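Local coordinates for activator of Hsp90 ATPase homologue 1/2-like C-terminal domain-containing protein (Nitrosomonas europaea, PDB 1XFS) that is of unknown function but, as an AHA1-family protein with a helix-grip fold, may bind a hydrophobic ligand or a partner protein, at the interface of chains A and B. Coordinates in Å, arbitrary orientation; residue numbers count along the deposited sequence, not the author numbering. Chains: chain A/B, conserved hypothetical protein.

The interface of chains A and B. Residues chain A 89, 91-92, 113, 115; chain B 91-92, 98.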
loop_
_atom_site.group_PDB
_atom_site.type_symbol
_atom_site.label_atom_id
_atom_site.label_comp_id
_atom_site.label_asym_id
_atom_site.label_seq_id
_atom_site.Cartn_x
_atom_site.Cartn_y
_atom_site.Cartn_z
ATOM N N THR A 89 2.485 5.728 -2.227
ATOM C CA THR A 89 1.803 5.275 -3.423
ATOM C C THR A 89 0.575 6.120 -3.723
ATOM O O THR A 89 -0.025 6.694 -2.816
ATOM C CB THR A 89 1.352 3.797 -3.280
ATOM O OG1 THR A 89 0.762 3.356 -4.511
ATOM C CG2 THR A 89 0.327 3.635 -2.150
ATOM N N ALA A 91 -1.814 4.688 -5.479
ATOM C CA ALA A 91 -2.810 3.634 -5.704
ATOM C C ALA A 91 -3.711 3.541 -4.475
ATOM O O ALA A 91 -4.801 2.956 -4.522
ATOM C CB ALA A 91 -2.126 2.294 -5.942
ATOM N N LEU A 92 -3.242 4.119 -3.371
ATOM C CA LEU A 92 -3.995 4.122 -2.122
ATOM C C LEU A 92 -4.018 5.534 -1.552
ATOM O O LEU A 92 -3.137 6.343 -1.846
ATOM C CB LEU A 92 -3.335 3.198 -1.094
ATOM C CG LEU A 92 -3.122 1.720 -1.423
ATOM C CD1 LEU A 92 -2.438 1.036 -0.238
ATOM C CD2 LEU A 92 -4.471 1.055 -1.703
ATOM N N VAL A 113 -0.898 6.209 -12.033
ATOM C CA VAL A 113 -0.802 5.524 -10.747
ATOM C C VAL A 113 0.621 5.010 -10.557
ATOM O O VAL A 113 1.187 4.383 -11.450
ATOM C CB VAL A 113 -1.766 4.314 -10.679
ATOM C CG1 VAL A 113 -1.624 3.620 -9.339
ATOM C CG2 VAL A 113 -3.197 4.766 -10.904
ATOM N N THR A 115 3.977 3.890 -7.444
ATOM C CA THR A 115 4.477 3.723 -6.090
ATOM C C THR A 115 5.916 4.177 -6.212
ATOM O O THR A 115 6.658 3.709 -7.076
ATOM C CB THR A 115 4.424 2.278 -5.573
ATOM O OG1 THR A 115 3.058 1.921 -5.329
ATOM C CG2 THR A 115 5.211 2.156 -4.251
ATOM N N ALA B 91 -5.058 -3.725 -4.112
ATOM C CA ALA B 91 -4.796 -2.560 -4.961
ATOM C C ALA B 91 -3.307 -2.487 -5.287
ATOM O O ALA B 91 -2.882 -1.704 -6.141
ATOM C CB ALA B 91 -5.253 -1.263 -4.270
ATOM N N LEU B 92 -2.523 -3.296 -4.572
ATOM C CA LEU B 92 -1.083 -3.391 -4.778
ATOM C C LEU B 92 -0.722 -4.871 -4.784
ATOM O O LEU B 92 -1.449 -5.710 -4.238
ATOM C CB LEU B 92 -0.297 -2.740 -3.638
ATOM C CG LEU B 92 -0.499 -1.271 -3.281
ATOM C CD1 LEU B 92 0.413 -0.923 -2.104
ATOM C CD2 LEU B 92 -0.173 -0.385 -4.480
ATOM N N PRO B 98 1.785 -1.099 -7.929
ATOM C CA PRO B 98 0.353 -0.897 -8.181
ATOM C C PRO B 98 -0.208 -2.088 -8.954
ATOM O O PRO B 98 0.450 -2.620 -9.853
ATOM C CB PRO B 98 0.320 0.386 -9.010
ATOM C CG PRO B 98 1.542 1.126 -8.530
ATOM C CD PRO B 98 2.576 0.034 -8.439
#
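A:Leu92 and B:Leu92 meet across the two-fold axis that relates two copies of this AHA1-family (SRPBCC, helix-grip) protein, each at the start of the short strand 92-93. CD1 of A:Leu92 lies 3.9 Å from CD1 of B:Leu92, the two side chains meeting at a slant. In both copies CG lies beside the backbone N and anti to the carbonyl carbon (chi1 -58°), with an extended second torsion, which carries the forked end over to the other chain. The second branch of each leucine packs on the CB methyl of the other chain's alanine. CD2 of A:Leu92 lies 3.5 Å from CB of B:Ala91, and its symmetry twin, CD2 of B:Leu92, lies 3.6 Å from CB of A:Ala91.

Beside this centre, the ring of B:Pro98 rests against chain A. CG of B:Pro98 lies 3.6 Å from OG1 of A:Thr115, with CD also near this hydroxyl. CB of B:Pro98 packs on CG1 of A:Val113 at 3.8 Å. The valine and the proline run past each other in opposite directions, whereas the threonine comes to the ring at an angle.

Hydrogen bonds within chain A probably fix the surface that B:Leu92 and B:Pro98 meet. The hydroxyl OG1 of A:Thr89, anti to its own N (chi1 -176°), accepts a fairly straight hydrogen bond from the backbone N of A:Ala91 (3.1 Å, 163° at H). OG1 of A:Thr89 and OG1 of A:Thr115 are hydrogen-bonded at 2.8 Å, linking the end of strand 85-89 to the start of strand 115-122. CD2 of B:Leu92 touches this same oxygen of A:Thr89. A valine at A:Thr89 would probably deprive the A:Ala91 amide and the A:Thr115 hydroxyl of this shared partner, leaving the A:Thr115 hydroxyl free to turn next to the B:Pro98 ring.

Whether the two-fold pair persists in solution cannot be settled from the crystal alone.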